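Local coordinates for protein probable ribosomal RNA small subunit methyltransferase (Thermus thermophilus, PDB 3DMH) that transfers a methyl group from S-adenosylmethionine to the N2 atom of a guanosine in the 16S RNA of the small ribosomal subunit, at residues F299-T304 against V335-S340; N324-R329 against E352-F357; P214-L219 against V303-F308. All coordinates share one frame; numbering follows the deposited sequence.

Contact 1: residues F299-T304 against V335-S340; sequences FDIIVT and VFFLVS. With GMP (guanosine), chain E.
Two neighbouring parallel strands at the centre of the Rossmann-like methyltransferase sheet meet here, pairing Ile301 with Val335, Ile302 with Phe336, Val303 with Phe337 and Thr304 with Leu338. Their axes run 4.8 Å apart and diverge by only 7°, consistent with a regular ladder. Ile302 anchors its middle: its N donates to Val335 O (2.9 Å) and its O accepts from Phe337 N. At one end Val335 N reaches Asp300 O, and toward the other Thr304 N binds Phe337 O in a more bent bond of 141°, before Val339 N closes on Thr304 O.

Side chains alternate between the two faces. On one, Ile301 and Val335 lie side by side, with CG1 of Ile301 3.8 Å from CG2 of Val335. On the other, the Phe336 ring leans over toward the neighbouring strand, its CD1 meeting Ile302 CG2 at 3.9 Å and its CE1 approaching Thr304 CG2 to 3.7 Å. The same ring also meets the Phe354 ring of helix 346-354, the two planes nearly parallel. Thr304 is held from two sides: OG1, anti to the backbone N (chi1 -172°), is hydrogen-bonded to Leu240 O, while CG2 touches both the Phe336 ring and the Leu338 side chain. An alanine at Phe336 would probably open a gap beside Ile302 CG2 and Thr304 CG2 and leave the Phe354 ring without this aromatic neighbour. Strand 334-340 ends at the guanosine pocket, where Ser340 CA lies 3.8 Å from guanosine O6.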
# COMPACT_ATOMS: atom_id res chain seq x y z
N PHE A 299 13.02 -16.09 11.77
CA PHE A 299 12.06 -16.98 11.14
C PHE A 299 12.76 -18.16 10.50
O PHE A 299 13.96 -18.10 10.22
CB PHE A 299 11.22 -16.21 10.11
CG PHE A 299 10.45 -15.06 10.71
CD1 PHE A 299 9.15 -15.24 11.16
CD2 PHE A 299 11.06 -13.80 10.88
CE1 PHE A 299 8.45 -14.20 11.74
CE2 PHE A 299 10.36 -12.75 11.49
CZ PHE A 299 9.06 -12.94 11.92
N ASP A 300 11.99 -19.23 10.29
CA ASP A 300 12.45 -20.44 9.61
C ASP A 300 12.25 -20.34 8.09
O ASP A 300 13.05 -20.88 7.31
CB ASP A 300 11.69 -21.66 10.14
CG ASP A 300 11.76 -21.79 11.65
OD1 ASP A 300 12.89 -21.79 12.19
OD2 ASP A 300 10.69 -21.88 12.30
N ILE A 301 11.17 -19.68 7.67
CA ILE A 301 10.82 -19.58 6.25
C ILE A 301 10.35 -18.16 6.00
O ILE A 301 9.53 -17.64 6.75
CB ILE A 301 9.69 -20.56 5.87
CG1 ILE A 301 10.13 -22.01 6.08
CG2 ILE A 301 9.25 -20.37 4.42
CD1 ILE A 301 8.98 -23.00 6.07
N ILE A 302 10.85 -17.55 4.93
CA ILE A 302 10.37 -16.22 4.52
C ILE A 302 9.95 -16.28 3.07
O ILE A 302 10.67 -16.85 2.23
CB ILE A 302 11.43 -15.14 4.76
CG1 ILE A 302 11.71 -15.05 6.27
CG2 ILE A 302 10.94 -13.77 4.20
CD1 ILE A 302 12.66 -13.96 6.69
N VAL A 303 8.75 -15.78 2.78
CA VAL A 303 8.22 -15.85 1.41
C VAL A 303 7.87 -14.45 0.97
O VAL A 303 7.48 -13.61 1.79
CB VAL A 303 6.95 -16.76 1.30
CG1 VAL A 303 7.28 -18.19 1.68
CG2 VAL A 303 5.80 -16.21 2.16
N THR A 304 7.98 -14.20 -0.34
CA THR A 304 7.53 -12.91 -0.84
C THR A 304 7.23 -12.94 -2.33
O THR A 304 7.94 -13.58 -3.10
CB THR A 304 8.55 -11.78 -0.53
OG1 THR A 304 7.98 -10.51 -0.89
CG2 THR A 304 9.90 -11.98 -1.28
N VAL A 335 15.06 -20.67 5.15
CA VAL A 335 14.94 -20.60 3.70
C VAL A 335 14.09 -19.43 3.22
O VAL A 335 13.18 -18.97 3.92
CB VAL A 335 14.44 -21.94 3.10
CG1 VAL A 335 15.46 -23.05 3.34
CG2 VAL A 335 13.08 -22.33 3.67
N PHE A 336 14.40 -18.96 2.01
CA PHE A 336 13.75 -17.79 1.41
C PHE A 336 13.23 -18.16 0.03
O PHE A 336 13.96 -18.74 -0.78
CB PHE A 336 14.80 -16.69 1.29
CG PHE A 336 14.30 -15.41 0.67
CD1 PHE A 336 13.09 -14.84 1.07
CD2 PHE A 336 15.07 -14.75 -0.29
CE1 PHE A 336 12.64 -13.63 0.53
CE2 PHE A 336 14.64 -13.54 -0.85
CZ PHE A 336 13.43 -12.97 -0.44
N PHE A 337 11.97 -17.80 -0.23
CA PHE A 337 11.35 -17.99 -1.55
C PHE A 337 10.86 -16.64 -2.06
O PHE A 337 10.15 -15.94 -1.34
CB PHE A 337 10.11 -18.91 -1.47
CG PHE A 337 10.41 -20.31 -1.08
CD1 PHE A 337 10.52 -21.31 -2.05
CD2 PHE A 337 10.59 -20.65 0.26
CE1 PHE A 337 10.80 -22.62 -1.67
CE2 PHE A 337 10.86 -21.95 0.63
CZ PHE A 337 10.96 -22.95 -0.33
N LEU A 338 11.23 -16.30 -3.30
CA LEU A 338 10.80 -15.04 -3.91
C LEU A 338 10.29 -15.30 -5.32
O LEU A 338 10.90 -16.08 -6.05
CB LEU A 338 11.98 -14.07 -3.95
CG LEU A 338 11.79 -12.72 -4.65
CD1 LEU A 338 12.66 -11.62 -4.04
CD2 LEU A 338 12.10 -12.88 -6.14
N VAL A 339 9.19 -14.66 -5.71
CA VAL A 339 8.68 -14.85 -7.07
C VAL A 339 8.61 -13.50 -7.78
O VAL A 339 8.21 -12.50 -7.18
CB VAL A 339 7.33 -15.61 -7.08
CG1 VAL A 339 6.23 -14.83 -6.37
CG2 VAL A 339 6.90 -15.97 -8.51
N SER A 340 9.02 -13.48 -9.06
CA SER A 340 8.98 -12.25 -9.82
C SER A 340 8.87 -12.48 -11.33
O SER A 340 8.93 -13.61 -11.80
CB SER A 340 10.22 -11.40 -9.55
OG SER A 340 11.34 -11.86 -10.26
C4' GMP E . 1.38 -10.41 -15.81
O4' GMP E . 2.36 -10.44 -14.76
C3' GMP E . 0.77 -9.03 -15.79
O3' GMP E . -0.46 -9.11 -15.04
C2' GMP E . 1.77 -8.19 -15.01
O2' GMP E . 1.14 -7.11 -14.32
C1' GMP E . 2.34 -9.21 -14.04
N9 GMP E . 3.72 -8.96 -13.57
C8 GMP E . 4.73 -8.36 -14.23
N7 GMP E . 5.87 -8.33 -13.48
C5 GMP E . 5.59 -8.95 -12.31
C6 GMP E . 6.32 -9.28 -11.06
O6 GMP E . 7.52 -8.97 -10.92
N1 GMP E . 5.64 -9.92 -10.09
C2 GMP E . 4.34 -10.27 -10.21
N2 GMP E . 3.69 -10.92 -9.21
N3 GMP E . 3.61 -10.01 -11.33
C4 GMP E . 4.18 -9.37 -12.38

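Contact 2: residues N324-R329 against E352-F357; sequences NVAAAR and EKFGAF
Ala327 and Phe354 form the tight half of this contact between two helices, 317-329 and 346-354. The methyl group of Ala327 sits over one face of the Phe354 ring, 4.1 Å from the ring centroid and 22° off the normal, which meets the geometry of a CH-pi contact; it is displaced toward the rim rather than centred. The ring also reaches the helix backbone, for its CZ comes within 3.5 Å of Ala327 CA. Ala326 CB adds a looser touch on the same CZ, at 4.3 Å. Since CB is all that Ala327 carries, the aromatic ring can lie close against the helix. Beside it, Ala327 CB and Lys353 CB touch at 3.9 Å, where the packing passes over to the lysine.

Here the contact changes character. The buried Asn324 meets the partly exposed Lys353 at a slant, the lysine forming the solvent side, and no hydrogen bond joins the two segments. Instead Asn324 OD1 lies against the aliphatic chain of the lysine, nearest to CE at 3.1 Å, while NZ stays 3.7 Å from the same oxygen. A bend at chi2 (-68°) turns CD of Lys353 back toward Asn324 OD1, 3.5 Å away. The ammonium group would probably polarise its CE, favouring the closeness of OD1. Outside the two segments, Lys353 NZ has a long, weak ion pair with a sulfate ion that probably came from the crystallisation liquor.

Such contact between successive helices on one face of the mixed, centrally parallel sheet belongs to the Rossmann-like fold: helix 317-329 connects strands 299-304 and 334-340, and helix 346-354 follows the latter.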
# COMPACT_ATOMS: atom_id res chain seq x y z
N ASN A 324 16.96 -7.83 1.54
CA ASN A 324 17.93 -7.56 2.62
C ASN A 324 17.33 -7.99 3.95
O ASN A 324 18.01 -8.59 4.79
CB ASN A 324 18.31 -6.07 2.68
CG ASN A 324 18.97 -5.58 1.40
OD1 ASN A 324 19.49 -6.36 0.61
ND2 ASN A 324 18.94 -4.27 1.20
N VAL A 325 16.05 -7.68 4.15
CA VAL A 325 15.39 -8.05 5.39
C VAL A 325 15.26 -9.58 5.52
O VAL A 325 15.52 -10.13 6.58
CB VAL A 325 14.04 -7.31 5.54
CG1 VAL A 325 13.18 -7.92 6.65
CG2 VAL A 325 14.30 -5.84 5.82
N ALA A 326 14.92 -10.27 4.43
CA ALA A 326 14.80 -11.72 4.46
C ALA A 326 16.10 -12.37 4.94
O ALA A 326 16.10 -13.27 5.79
CB ALA A 326 14.43 -12.24 3.09
N ALA A 327 17.22 -11.92 4.38
CA ALA A 327 18.53 -12.45 4.78
C ALA A 327 18.79 -12.22 6.27
O ALA A 327 19.31 -13.11 6.97
CB ALA A 327 19.62 -11.81 3.94
N ALA A 328 18.44 -11.03 6.74
CA ALA A 328 18.70 -10.63 8.11
C ALA A 328 17.78 -11.29 9.14
O ALA A 328 18.17 -11.47 10.30
CB ALA A 328 18.64 -9.10 8.24
N ARG A 329 16.58 -11.67 8.71
CA ARG A 329 15.55 -12.17 9.62
C ARG A 329 15.51 -13.68 9.68
O ARG A 329 14.80 -14.24 10.52
CB ARG A 329 14.17 -11.65 9.22
CG ARG A 329 13.93 -10.13 9.39
CD ARG A 329 13.56 -9.85 10.82
NE ARG A 329 13.37 -8.43 11.10
CZ ARG A 329 13.29 -7.93 12.33
NH1 ARG A 329 13.38 -8.72 13.41
NH2 ARG A 329 13.12 -6.62 12.50
N GLU A 352 24.51 -11.72 -3.36
CA GLU A 352 25.19 -10.82 -2.44
C GLU A 352 24.76 -11.05 -0.99
O GLU A 352 25.59 -11.04 -0.08
CB GLU A 352 24.95 -9.36 -2.84
CG GLU A 352 25.65 -8.34 -1.96
CD GLU A 352 24.95 -7.00 -1.94
OE1 GLU A 352 23.88 -6.85 -2.57
OE2 GLU A 352 25.47 -6.08 -1.27
N LYS A 353 23.47 -11.29 -0.78
CA LYS A 353 22.95 -11.36 0.59
C LYS A 353 22.97 -12.74 1.24
O LYS A 353 23.03 -12.85 2.47
CB LYS A 353 21.55 -10.74 0.67
CG LYS A 353 21.48 -9.25 0.33
CD LYS A 353 22.18 -8.39 1.39
CE LYS A 353 22.47 -7.00 0.84
NZ LYS A 353 22.98 -6.09 1.90
N PHE A 354 22.90 -13.79 0.42
CA PHE A 354 22.86 -15.18 0.90
C PHE A 354 24.12 -15.96 0.54
O PHE A 354 24.44 -16.96 1.19
CB PHE A 354 21.62 -15.90 0.35
CG PHE A 354 20.32 -15.45 0.96
CD1 PHE A 354 19.84 -16.06 2.12
CD2 PHE A 354 19.58 -14.44 0.37
CE1 PHE A 354 18.63 -15.65 2.70
CE2 PHE A 354 18.37 -14.03 0.92
CZ PHE A 354 17.89 -14.64 2.09
N GLY A 355 24.81 -15.52 -0.51
CA GLY A 355 26.02 -16.18 -0.99
C GLY A 355 25.78 -17.12 -2.17
O GLY A 355 26.70 -17.44 -2.92
N ALA A 356 24.53 -17.57 -2.31
CA ALA A 356 24.11 -18.47 -3.38
C ALA A 356 22.60 -18.43 -3.52
O ALA A 356 21.90 -17.94 -2.62
CB ALA A 356 24.57 -19.90 -3.09
N PHE A 357 22.09 -18.93 -4.64
CA PHE A 357 20.65 -19.04 -4.86
C PHE A 357 20.35 -20.16 -5.85
O PHE A 357 21.25 -20.64 -6.55
CB PHE A 357 20.06 -17.71 -5.38
CG PHE A 357 20.43 -17.41 -6.80
CD1 PHE A 357 19.57 -17.76 -7.85
CD2 PHE A 357 21.66 -16.84 -7.11
CE1 PHE A 357 19.92 -17.52 -9.17
CE2 PHE A 357 22.03 -16.59 -8.43
CZ PHE A 357 21.16 -16.94 -9.47

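Contact 3: residues P214-L219 against V303-F308; sequences PASLLL and VTNPPF. With GMP (guanosine), chain E; SAM (S-adenosylmethionine), chain D.
Asn305 and Ser216 meet in the active site of the Rossmann-like methyltransferase fold, where helix 214-227 faces the Asn-Pro-Pro-Phe motif of amino-group methyltransferases. Hydrogen bonds come first. Asn305 ND2 donates to Ser216 OG (3.0 Å, 147°), and Ser216 OG in turn donates to the carboxylate O of S-adenosylmethionine at 2.6 Å. Asn305 ND2 makes only a weak bond to that same carboxylate oxygen, but is also hydrogen-bonded to Asp213 OD2. On the other branch of the amide, Asn305 OD1 accepts from guanosine N2 (2.9 Å, 163°). The first torsion (chi1 179°) sets CG anti to the backbone N; from there ND2 meets Ser216 OG and OD1 meets guanosine N2, and these bonds on both branches fix the rotation of the amide.

Van der Waals contacts make up a second group. Leu219 CD2 packs on Val303 CG1 at 4.0 Å, the one apolar pair between the segments, while CD1 of the same leucine lies 3.4 Å from Thr304 O, seating the helix on the end of the strand. Nearer the substrate, Ala215 CB approaches guanosine N2.

Aromatic contact comes from Phe308, whose ring lies under the guanine base, with guanosine C5 3.4 Å above its plane and over its centre. The backbone flanks the departing methyl: S-adenosylmethionine CE is 3.2 Å from Asn305 O and 4.7 Å from guanosine N2.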
# COMPACT_ATOMS: atom_id res chain seq x y z
N PRO A 214 -1.25 -15.64 -10.34
CA PRO A 214 -0.55 -16.85 -10.77
C PRO A 214 0.89 -16.95 -10.21
O PRO A 214 1.37 -18.05 -9.96
CB PRO A 214 -0.54 -16.73 -12.29
CG PRO A 214 -1.79 -15.90 -12.60
CD PRO A 214 -1.83 -14.89 -11.47
N ALA A 215 1.55 -15.81 -9.98
CA ALA A 215 2.90 -15.83 -9.42
C ALA A 215 2.90 -16.40 -7.99
O ALA A 215 3.81 -17.15 -7.60
CB ALA A 215 3.52 -14.43 -9.43
N SER A 216 1.90 -16.00 -7.21
CA SER A 216 1.74 -16.49 -5.84
C SER A 216 1.49 -18.00 -5.83
O SER A 216 2.08 -18.73 -5.02
CB SER A 216 0.60 -15.74 -5.15
OG SER A 216 0.81 -14.34 -5.17
N LEU A 217 0.62 -18.47 -6.73
CA LEU A 217 0.39 -19.92 -6.89
C LEU A 217 1.69 -20.64 -7.22
O LEU A 217 1.97 -21.69 -6.66
CB LEU A 217 -0.65 -20.21 -7.98
CG LEU A 217 -2.08 -19.75 -7.68
CD1 LEU A 217 -2.98 -19.99 -8.88
CD2 LEU A 217 -2.62 -20.49 -6.45
N LEU A 218 2.48 -20.07 -8.11
CA LEU A 218 3.76 -20.68 -8.51
C LEU A 218 4.76 -20.79 -7.35
O LEU A 218 5.45 -21.80 -7.21
CB LEU A 218 4.39 -19.89 -9.66
CG LEU A 218 5.51 -20.60 -10.42
CD1 LEU A 218 4.98 -21.84 -11.18
CD2 LEU A 218 6.22 -19.62 -11.36
N LEU A 219 4.82 -19.74 -6.53
CA LEU A 219 5.68 -19.77 -5.35
C LEU A 219 5.25 -20.90 -4.42
O LEU A 219 6.09 -21.66 -3.96
CB LEU A 219 5.63 -18.42 -4.60
CG LEU A 219 6.62 -18.31 -3.43
CD1 LEU A 219 7.06 -16.85 -3.28
CD2 LEU A 219 6.07 -18.87 -2.11
N VAL A 303 8.75 -15.78 2.78
CA VAL A 303 8.22 -15.85 1.41
C VAL A 303 7.87 -14.45 0.97
O VAL A 303 7.48 -13.61 1.79
CB VAL A 303 6.95 -16.76 1.30
CG1 VAL A 303 7.28 -18.19 1.68
CG2 VAL A 303 5.80 -16.21 2.16
N THR A 304 7.98 -14.20 -0.34
CA THR A 304 7.53 -12.91 -0.84
C THR A 304 7.23 -12.94 -2.33
O THR A 304 7.94 -13.58 -3.10
CB THR A 304 8.55 -11.78 -0.53
OG1 THR A 304 7.98 -10.51 -0.89
CG2 THR A 304 9.90 -11.98 -1.28
N ASN A 305 6.13 -12.26 -2.67
CA ASN A 305 5.83 -11.85 -4.04
C ASN A 305 5.94 -10.31 -3.98
O ASN A 305 4.96 -9.64 -3.63
CB ASN A 305 4.40 -12.30 -4.36
CG ASN A 305 3.95 -11.90 -5.76
OD1 ASN A 305 4.70 -11.27 -6.50
ND2 ASN A 305 2.71 -12.26 -6.11
N PRO A 306 7.14 -9.76 -4.24
CA PRO A 306 7.33 -8.33 -3.96
C PRO A 306 6.58 -7.40 -4.89
O PRO A 306 6.20 -7.78 -6.02
CB PRO A 306 8.84 -8.10 -4.14
CG PRO A 306 9.46 -9.42 -4.33
CD PRO A 306 8.39 -10.40 -4.72
N PRO A 307 6.42 -6.14 -4.47
CA PRO A 307 5.86 -5.13 -5.38
C PRO A 307 6.78 -4.89 -6.57
O PRO A 307 7.98 -5.16 -6.49
CB PRO A 307 5.78 -3.87 -4.52
CG PRO A 307 6.80 -4.09 -3.44
CD PRO A 307 6.86 -5.56 -3.19
N PHE A 308 6.22 -4.39 -7.66
CA PHE A 308 7.00 -4.19 -8.87
C PHE A 308 6.45 -3.00 -9.63
O PHE A 308 5.29 -2.63 -9.47
CB PHE A 308 7.00 -5.46 -9.74
CG PHE A 308 5.63 -5.95 -10.09
CD1 PHE A 308 5.04 -5.58 -11.30
CD2 PHE A 308 4.93 -6.78 -9.22
CE1 PHE A 308 3.76 -6.03 -11.63
CE2 PHE A 308 3.65 -7.23 -9.54
CZ PHE A 308 3.07 -6.85 -10.74
C4' GMP E . 1.38 -10.41 -15.81
O4' GMP E . 2.36 -10.44 -14.76
C3' GMP E . 0.77 -9.03 -15.79
O3' GMP E . -0.46 -9.11 -15.04
C2' GMP E . 1.77 -8.19 -15.01
O2' GMP E . 1.14 -7.11 -14.32
C1' GMP E . 2.34 -9.21 -14.04
N9 GMP E . 3.72 -8.96 -13.57
C8 GMP E . 4.73 -8.36 -14.23
N7 GMP E . 5.87 -8.33 -13.48
C5 GMP E . 5.59 -8.95 -12.31
C6 GMP E . 6.32 -9.28 -11.06
O6 GMP E . 7.52 -8.97 -10.92
N1 GMP E . 5.64 -9.92 -10.09
C2 GMP E . 4.34 -10.27 -10.21
N2 GMP E . 3.69 -10.92 -9.21
N3 GMP E . 3.61 -10.01 -11.33
C4 GMP E . 4.18 -9.37 -12.38
N SAM D . 1.56 -11.51 -0.96
CA SAM D . 0.36 -11.01 -1.73
C SAM D . 0.08 -11.96 -2.87
O SAM D . 0.97 -12.78 -3.13
OXT SAM D . -0.98 -11.86 -3.51
CB SAM D . 0.60 -9.61 -2.30
CG SAM D . 1.79 -9.49 -3.27
SD SAM D . 1.89 -7.81 -3.97
CE SAM D . 2.85 -8.11 -5.48
C5' SAM D . 3.13 -6.94 -2.97
C4' SAM D . 2.58 -6.47 -1.64
O4' SAM D . 3.63 -5.72 -1.04
C3' SAM D . 1.34 -5.56 -1.73
O3' SAM D . 0.26 -6.06 -0.94
C2' SAM D . 1.86 -4.21 -1.23
O2' SAM D . 0.90 -3.39 -0.60
C1' SAM D . 2.98 -4.70 -0.31
N9 SAM D . 3.91 -3.64 0.02
C8 SAM D . 4.30 -2.55 -0.75
N7 SAM D . 5.22 -1.82 -0.06
C5 SAM D . 5.40 -2.44 1.16
C6 SAM D . 6.17 -2.14 2.29
N6 SAM D . 6.93 -1.04 2.34
N1 SAM D . 6.11 -3.00 3.36
C2 SAM D . 5.31 -4.12 3.34
N3 SAM D . 4.49 -4.41 2.26
C4 SAM D . 4.57 -3.58 1.20

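From the N terminus, the first of these segments lies on helix 214-227, and contact 3 closes the longest loop, 83 residues, when the chain returns at 303-308. Strand 299-304 is shared: contact 1 starts on it, using Val303 and Thr304 as contact 3 does, and closes at 335-340 after helix 317-329. Contact 2 begins on that helix and ends at 352-357, beyond strand 334-340, so contacts 1 and 2 cross, whereas contact 3 is complete before contact 2 opens. Contact 1 thus joins the sheet internally, contact 2 joins two helices on one of its faces, and contact 3 ties a further helix to the ligand-binding strand end. Centres of contacts 2 and 3 are about 17 Å apart.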